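Local coordinates for protein amine oxidase (Emericella nidulans, PDB 3PGB) that is a copper- and topaquinone-containing oxidase that probably converts primary amines to aldehydes, with release of ammonia and hydrogen peroxide, at residues Thr440-Leu445 against Ser772-Val777; Tyr69-Asp74 against Ala105-His110. All coordinates share one frame; numbering follows the deposited sequence.

Interaction 1: residues Thr440-Leu445 against Ser772-Val777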
ATOM      1  N   THR A 440      30.905  15.313   1.966  1.00 23.53           N
ATOM      2  CA  THR A 440      29.603  15.773   2.432  1.00 23.06           C
ATOM      3  C   THR A 440      28.639  15.812   1.249  1.00 23.04           C
ATOM      4  O   THR A 440      28.930  16.428   0.223  1.00 22.80           O
ATOM      5  CB  THR A 440      29.690  17.167   3.096  1.00 22.96           C
ATOM      6  OG1 THR A 440      30.401  17.062   4.337  1.00 22.24           O
ATOM      7  CG2 THR A 440      28.292  17.737   3.368  1.00 22.31           C
ATOM      8  N   HIS A 441      27.512  15.119   1.398  1.00 22.93           N
ATOM      9  CA  HIS A 441      26.409  15.194   0.452  1.00 23.04           C
ATOM     10  C   HIS A 441      25.453  16.267   0.942  1.00 22.86           C
ATOM     11  O   HIS A 441      24.716  16.059   1.911  1.00 22.80           O
ATOM     12  CB  HIS A 441      25.668  13.856   0.360  1.00 23.28           C
ATOM     13  CG  HIS A 441      26.473  12.760  -0.265  1.00 23.97           C
ATOM     14  ND1 HIS A 441      27.169  12.928  -1.445  1.00 24.95           N
ATOM     15  CD2 HIS A 441      26.681  11.478   0.120  1.00 23.89           C
ATOM     16  CE1 HIS A 441      27.777  11.797  -1.757  1.00 24.95           C
ATOM     17  NE2 HIS A 441      27.492  10.900  -0.827  1.00 24.98           N
ATOM     18  N   VAL A 442      25.472  17.417   0.274  1.00 22.61           N
ATOM     19  CA  VAL A 442      24.666  18.552   0.693  1.00 22.30           C
ATOM     20  C   VAL A 442      23.204  18.253   0.426  1.00 21.93           C
ATOM     21  O   VAL A 442      22.867  17.779  -0.648  1.00 21.98           O
ATOM     22  CB  VAL A 442      25.068  19.839  -0.056  1.00 22.39           C
ATOM     23  CG1 VAL A 442      24.106  20.983   0.282  1.00 22.15           C
ATOM     24  CG2 VAL A 442      26.497  20.217   0.282  1.00 22.24           C
ATOM     25  N   ASP A 443      22.346  18.518   1.407  1.00 21.50           N
ATOM     26  CA  ASP A 443      20.907  18.371   1.234  1.00 21.18           C
ATOM     27  C   ASP A 443      20.569  17.002   0.650  1.00 20.93           C
ATOM     28  O   ASP A 443      19.973  16.888  -0.428  1.00 20.75           O
ATOM     29  CB  ASP A 443      20.362  19.492   0.349  1.00 21.23           C
ATOM     30  CG  ASP A 443      20.617  20.875   0.929  1.00 21.43           C
ATOM     31  OD1 ASP A 443      20.629  21.848   0.145  1.00 22.23           O
ATOM     32  OD2 ASP A 443      20.798  20.999   2.159  1.00 21.33           O
ATOM     33  N   SER A 444      20.978  15.968   1.379  1.00 20.60           N
ATOM     34  CA  SER A 444      20.718  14.583   1.001  1.00 20.26           C
ATOM     35  C   SER A 444      19.618  13.939   1.856  1.00 19.87           C
ATOM     36  O   SER A 444      19.026  12.957   1.438  1.00 20.21           O
ATOM     37  CB  SER A 444      22.004  13.766   1.077  1.00 20.24           C
ATOM     38  OG  SER A 444      22.801  14.169   2.173  1.00 20.36           O
ATOM     39  N   LEU A 445      19.361  14.470   3.049  1.00 19.21           N
ATOM     40  CA  LEU A 445      18.157  14.110   3.802  1.00 18.89           C
ATOM     41  C   LEU A 445      17.119  15.198   3.575  1.00 18.47           C
ATOM     42  O   LEU A 445      17.473  16.364   3.388  1.00 18.56           O
ATOM     43  CB  LEU A 445      18.432  14.003   5.301  1.00 18.76           C
ATOM     44  CG  LEU A 445      19.304  12.855   5.804  1.00 19.41           C
ATOM     45  CD1 LEU A 445      19.547  12.994   7.305  1.00 19.19           C
ATOM     46  CD2 LEU A 445      18.681  11.497   5.482  1.00 19.90           C
ATOM     47  N   SER A 772      21.591  25.534  -8.464  1.00 29.78           N
ATOM     48  CA  SER A 772      22.465  25.555  -7.291  1.00 30.01           C
ATOM     49  C   SER A 772      22.801  24.147  -6.779  1.00 30.17           C
ATOM     50  O   SER A 772      23.251  23.988  -5.647  1.00 30.04           O
ATOM     51  CB  SER A 772      21.837  26.395  -6.173  1.00 30.02           C
ATOM     52  OG  SER A 772      20.649  25.799  -5.688  1.00 30.32           O
ATOM     53  N   TYR A 773      22.579  23.131  -7.612  1.00 30.63           N
ATOM     54  CA  TYR A 773      23.034  21.777  -7.308  1.00 30.94           C
ATOM     55  C   TYR A 773      24.556  21.766  -7.385  1.00 31.60           C
ATOM     56  O   TYR A 773      25.131  22.163  -8.405  1.00 31.73           O
ATOM     57  CB  TYR A 773      22.439  20.763  -8.300  1.00 30.68           C
ATOM     58  CG  TYR A 773      22.551  19.315  -7.858  1.00 29.77           C
ATOM     59  CD1 TYR A 773      23.657  18.541  -8.196  1.00 28.49           C
ATOM     60  CD2 TYR A 773      21.536  18.717  -7.111  1.00 28.88           C
ATOM     61  CE1 TYR A 773      23.752  17.213  -7.794  1.00 27.74           C
ATOM     62  CE2 TYR A 773      21.625  17.394  -6.708  1.00 27.67           C
ATOM     63  CZ  TYR A 773      22.732  16.650  -7.049  1.00 27.30           C
ATOM     64  OH  TYR A 773      22.813  15.341  -6.640  1.00 27.08           O
ATOM     65  N   GLN A 774      25.203  21.338  -6.303  1.00 32.34           N
ATOM     66  CA  GLN A 774      26.671  21.288  -6.246  1.00 32.97           C
ATOM     67  C   GLN A 774      27.209  19.865  -6.131  1.00 33.27           C
ATOM     68  O   GLN A 774      28.262  19.542  -6.692  1.00 33.35           O
ATOM     69  CB  GLN A 774      27.207  22.165  -5.106  1.00 33.09           C
ATOM     70  CG  GLN A 774      26.725  21.803  -3.707  1.00 33.47           C
ATOM     71  CD  GLN A 774      27.033  22.895  -2.697  1.00 33.79           C
ATOM     72  OE1 GLN A 774      26.158  23.324  -1.947  1.00 34.22           O
ATOM     73  NE2 GLN A 774      28.278  23.362  -2.687  1.00 34.28           N
ATOM     74  N   GLY A 775      26.491  19.020  -5.405  1.00 33.77           N
ATOM     75  CA  GLY A 775      26.874  17.624  -5.260  1.00 34.18           C
ATOM     76  C   GLY A 775      27.745  17.395  -4.039  1.00 34.45           C
ATOM     77  O   GLY A 775      27.423  17.856  -2.940  1.00 34.36           O
ATOM     78  N   ASP A 776      28.856  16.693  -4.242  1.00 34.67           N
ATOM     79  CA  ASP A 776      29.650  16.156  -3.139  1.00 34.94           C
ATOM     80  C   ASP A 776      30.798  17.091  -2.754  1.00 34.76           C
ATOM     81  O   ASP A 776      31.704  17.323  -3.548  1.00 34.69           O
ATOM     82  CB  ASP A 776      30.177  14.767  -3.526  1.00 35.18           C
ATOM     83  CG  ASP A 776      31.257  14.260  -2.590  1.00 35.89           C
ATOM     84  OD1 ASP A 776      31.285  14.694  -1.412  1.00 36.80           O
ATOM     85  OD2 ASP A 776      32.077  13.425  -3.039  1.00 36.67           O
ATOM     86  N   VAL A 777      30.761  17.603  -1.524  1.00 34.68           N
ATOM     87  CA  VAL A 777      31.786  18.522  -1.029  1.00 34.76           C
ATOM     88  C   VAL A 777      32.857  17.773  -0.238  1.00 34.87           C
ATOM     89  O   VAL A 777      32.605  17.298   0.868  1.00 34.46           O
ATOM     90  CB  VAL A 777      31.173  19.621  -0.151  1.00 34.75           C
ATOM     91  CG1 VAL A 777      32.257  20.576   0.346  1.00 34.81           C
ATOM     92  CG2 VAL A 777      30.102  20.371  -0.928  1.00 34.70           C
TER
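T440 and V777 face each other as an antiparallel hydrogen-bonded pair. T440 N donates to V777 O at 2.8 Å. V777 N returns a bond to T440 O, nearly straight with an N-H...O angle of 163°. The next pair, H441 with D776, is non-hydrogen-bonded. Here the CB of D776 lies 4.1 Å from H441 ND1, approaching the imidazole obliquely. CG, anti to the backbone N (chi1 167°), carries two oxygens with different neighbours: OD1 comes within 3.4 Å of T440 O, a meeting of two acceptors and therefore no bond, while OD2 is hydrogen-bonded to H439 ND1. The imidazole is held from elsewhere, by NE2 bonding to P410 O and by ring contacts with F413 and F432. This pairing joins strand 437-451 to the late strand 776-781 within the beta-sandwich that carries the copper site in this family. At V442 the chain turns a corner, and contact passes to side chains: V442 CG2 packs 3.8 Å from V777 CG2. V442 CG1 lies 3.8 Å from Q774 OE1, the two side chains crossing at about a right angle, and Q774 NE2 is hydrogen-bonded to Y791 OH. An N-acetylglucosamine touches T440 and V442, and the ring of Y773 meets Y741 of the second subunit edge-to-face.

Interaction 2: residues Tyr69-Asp74 against Ala105-His110; sequences YGLTDD and ALIELH
L71 lays its branched end against the backbone of E108 and L109. Chi1 of -63° sets its CG anti to its own carbonyl carbon, and it is this CG that sits 3.3 Å from L109 N. Its CD1 comes equally close to the carbonyl carbon of E108, at 3.3 Å, so the side chain is pressed closely on the peptide group linking those two residues. CD1 also reaches I107, whose CG2 is 3.8 Å away, and CD2 lies near L109 CA. L109 answers from the other segment: its CB meets G70 CA at 3.7 Å, and its CD2 approaches G70 N. G70 adopts backbone angles at which a CB would collide with the carbonyl O of Y69.

The polar link between the segments is a water that accepts from L71 N at 3.1 Å and from L109 N at 3.0 Å, two backbone N-H donors, one from each segment. The touching parts run 134° apart and form no beta bridge; G70 and L109 are simply where the two backbones come nearest.

In the next shell, G70 O receives a hydrogen bond from R130 NH1, and E108 OE2 bonds to H133 ND1. T72 is the N-cap of helix 73-84; its side chain caps a backbone N of the first turn while E75 OE2 accepts from T72 N, consistent with a capping box. The contact thus lies where the lead-in to that helix crosses strand 102-110, which pairs with strand 131-138, while I107 packs on V79, A80 and L83 of the same helix.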
ATOM      1  N   TYR A  69      25.097   9.570  16.079  1.00 18.26           N
ATOM      2  CA  TYR A  69      25.121  10.127  14.717  1.00 18.79           C
ATOM      3  C   TYR A  69      26.394   9.823  13.931  1.00 19.00           C
ATOM      4  O   TYR A  69      26.331   9.326  12.810  1.00 19.02           O
ATOM      5  CB  TYR A  69      24.872  11.644  14.719  1.00 18.88           C
ATOM      6  CG  TYR A  69      24.898  12.245  13.330  1.00 19.52           C
ATOM      7  CD1 TYR A  69      23.807  12.122  12.479  1.00 20.36           C
ATOM      8  CD2 TYR A  69      26.019  12.916  12.859  1.00 20.41           C
ATOM      9  CE1 TYR A  69      23.822  12.657  11.205  1.00 20.89           C
ATOM     10  CE2 TYR A  69      26.045  13.458  11.575  1.00 20.87           C
ATOM     11  CZ  TYR A  69      24.944  13.325  10.757  1.00 21.18           C
ATOM     12  OH  TYR A  69      24.953  13.856   9.490  1.00 22.56           O
ATOM     13  N   GLY A  70      27.541  10.142  14.514  1.00 19.38           N
ATOM     14  CA  GLY A  70      28.811   9.956  13.835  1.00 19.76           C
ATOM     15  C   GLY A  70      29.921  10.804  14.413  1.00 20.12           C
ATOM     16  O   GLY A  70      29.713  11.557  15.369  1.00 19.92           O
ATOM     17  N   LEU A  71      31.104  10.676  13.821  1.00 20.70           N
ATOM     18  CA  LEU A  71      32.270  11.443  14.251  1.00 21.28           C
ATOM     19  C   LEU A  71      32.170  12.879  13.755  1.00 21.67           C
ATOM     20  O   LEU A  71      31.668  13.127  12.666  1.00 21.64           O
ATOM     21  CB  LEU A  71      33.559  10.808  13.713  1.00 21.23           C
ATOM     22  CG  LEU A  71      33.878   9.391  14.197  1.00 21.06           C
ATOM     23  CD1 LEU A  71      35.006   8.776  13.372  1.00 21.20           C
ATOM     24  CD2 LEU A  71      34.226   9.385  15.675  1.00 20.08           C
ATOM     25  N   THR A  72      32.645  13.826  14.556  1.00 22.37           N
ATOM     26  CA  THR A  72      32.823  15.191  14.074  1.00 23.02           C
ATOM     27  C   THR A  72      34.032  15.215  13.144  1.00 23.59           C
ATOM     28  O   THR A  72      34.865  14.307  13.164  1.00 23.90           O
ATOM     29  CB  THR A  72      33.082  16.175  15.218  1.00 23.09           C
ATOM     30  OG1 THR A  72      34.284  15.798  15.900  1.00 23.06           O
ATOM     31  CG2 THR A  72      31.905  16.195  16.202  1.00 23.01           C
ATOM     32  N   ASP A  73      34.130  16.253  12.328  1.00 24.07           N
ATOM     33  CA  ASP A  73      35.247  16.382  11.399  1.00 24.45           C
ATOM     34  C   ASP A  73      36.610  16.318  12.093  1.00 24.38           C
ATOM     35  O   ASP A  73      37.520  15.639  11.619  1.00 24.52           O
ATOM     36  CB  ASP A  73      35.108  17.676  10.597  1.00 24.62           C
ATOM     37  CG  ASP A  73      34.057  17.567   9.503  1.00 25.48           C
ATOM     38  OD1 ASP A  73      33.341  16.540   9.461  1.00 26.04           O
ATOM     39  OD2 ASP A  73      33.953  18.501   8.677  1.00 26.88           O
ATOM     40  N   ASP A  74      36.735  17.013  13.219  1.00 24.33           N
ATOM     41  CA  ASP A  74      37.980  17.045  13.978  1.00 24.14           C
ATOM     42  C   ASP A  74      38.361  15.650  14.478  1.00 23.88           C
ATOM     43  O   ASP A  74      39.507  15.224  14.326  1.00 23.97           O
ATOM     44  CB  ASP A  74      37.872  18.024  15.162  1.00 24.20           C
ATOM     45  CG  ASP A  74      37.859  19.495  14.724  1.00 24.56           C
ATOM     46  OD1 ASP A  74      37.966  19.773  13.509  1.00 24.82           O
ATOM     47  OD2 ASP A  74      37.741  20.379  15.604  1.00 24.59           O
ATOM     48  N   ALA A 105      40.171   1.720   5.187  1.00 20.77           N
ATOM     49  CA  ALA A 105      38.922   1.589   4.445  1.00 20.72           C
ATOM     50  C   ALA A 105      37.815   2.447   5.058  1.00 20.44           C
ATOM     51  O   ALA A 105      36.975   2.980   4.339  1.00 20.72           O
ATOM     52  CB  ALA A 105      38.482   0.119   4.377  1.00 20.78           C
ATOM     53  N   LEU A 106      37.811   2.581   6.378  1.00 19.96           N
ATOM     54  CA  LEU A 106      36.761   3.335   7.048  1.00 19.77           C
ATOM     55  C   LEU A 106      37.187   3.839   8.418  1.00 19.78           C
ATOM     56  O   LEU A 106      37.889   3.153   9.146  1.00 19.68           O
ATOM     57  CB  LEU A 106      35.508   2.470   7.200  1.00 19.54           C
ATOM     58  CG  LEU A 106      34.284   3.127   7.838  1.00 19.05           C
ATOM     59  CD1 LEU A 106      33.796   4.294   6.999  1.00 17.50           C
ATOM     60  CD2 LEU A 106      33.181   2.103   8.039  1.00 18.81           C
ATOM     61  N   ILE A 107      36.753   5.051   8.745  1.00 19.98           N
ATOM     62  CA  ILE A 107      36.846   5.591  10.095  1.00 20.26           C
ATOM     63  C   ILE A 107      35.481   6.172  10.420  1.00 20.64           C
ATOM     64  O   ILE A 107      35.001   7.071   9.721  1.00 20.82           O
ATOM     65  CB  ILE A 107      37.906   6.701  10.212  1.00 20.17           C
ATOM     66  CG1 ILE A 107      39.270   6.208   9.726  1.00 20.09           C
ATOM     67  CG2 ILE A 107      38.019   7.161  11.638  1.00 20.14           C
ATOM     68  CD1 ILE A 107      40.343   7.279   9.748  1.00 20.04           C
ATOM     69  N   GLU A 108      34.851   5.650  11.466  1.00 20.95           N
ATOM     70  CA  GLU A 108      33.517   6.091  11.859  1.00 21.18           C
ATOM     71  C   GLU A 108      33.340   5.981  13.366  1.00 21.34           C
ATOM     72  O   GLU A 108      34.171   5.391  14.049  1.00 21.34           O
ATOM     73  CB  GLU A 108      32.446   5.248  11.163  1.00 21.16           C
ATOM     74  CG  GLU A 108      32.449   3.771  11.578  1.00 21.41           C
ATOM     75  CD  GLU A 108      31.257   3.000  11.055  1.00 21.95           C
ATOM     76  OE1 GLU A 108      30.569   3.502  10.135  1.00 22.24           O
ATOM     77  OE2 GLU A 108      31.009   1.886  11.570  1.00 22.38           O
ATOM     78  N   LEU A 109      32.246   6.547  13.870  1.00 21.53           N
ATOM     79  CA  LEU A 109      31.907   6.425  15.275  1.00 21.70           C
ATOM     80  C   LEU A 109      31.495   4.997  15.539  1.00 22.07           C
ATOM     81  O   LEU A 109      30.653   4.443  14.829  1.00 22.02           O
ATOM     82  CB  LEU A 109      30.753   7.361  15.657  1.00 21.53           C
ATOM     83  CG  LEU A 109      30.283   7.286  17.118  1.00 21.18           C
ATOM     84  CD1 LEU A 109      31.342   7.849  18.053  1.00 20.61           C
ATOM     85  CD2 LEU A 109      28.951   8.011  17.317  1.00 20.79           C
ATOM     86  N   HIS A 110      32.093   4.394  16.555  1.00 22.51           N
ATOM     87  CA  HIS A 110      31.579   3.141  17.063  1.00 22.92           C
ATOM     88  C   HIS A 110      30.350   3.504  17.869  1.00 23.08           C
ATOM     89  O   HIS A 110      30.447   4.287  18.807  1.00 23.39           O
ATOM     90  CB  HIS A 110      32.606   2.440  17.944  1.00 22.95           C
ATOM     91  CG  HIS A 110      32.080   1.207  18.604  1.00 23.12           C
ATOM     92  ND1 HIS A 110      31.952   0.005  17.944  1.00 23.48           N
ATOM     93  CD2 HIS A 110      31.644   0.991  19.866  1.00 23.18           C
ATOM     94  CE1 HIS A 110      31.465  -0.900  18.771  1.00 23.83           C
ATOM     95  NE2 HIS A 110      31.271  -0.328  19.945  1.00 24.31           N
TER
HETATM   96  O   HOH W   1      31.255   8.394  11.662  1.00 19.12           O

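From the N terminus, interaction 2 comes first: residues 69-74 lead into helix 73-84, and the chain returns in strand 102-110 to close a loop of 30 residues. Interaction 1 opens far later, at 440-445, and closes at 772-777 after 326 intervening residues. The two are therefore in series, neither nested nor crossed. Their centres are 19 Å apart and their nearest atoms about 6 Å, without touching. Interaction 2 ties the loop before helix 73-84 to an early antiparallel sheet; interaction 1 pairs strand 437-451 with the late strand 776-781 inside the beta-sandwich. Side chains bring them together indirectly: D73 forms a salt bridge with K781, on that late strand, and D74 bonds to Y784.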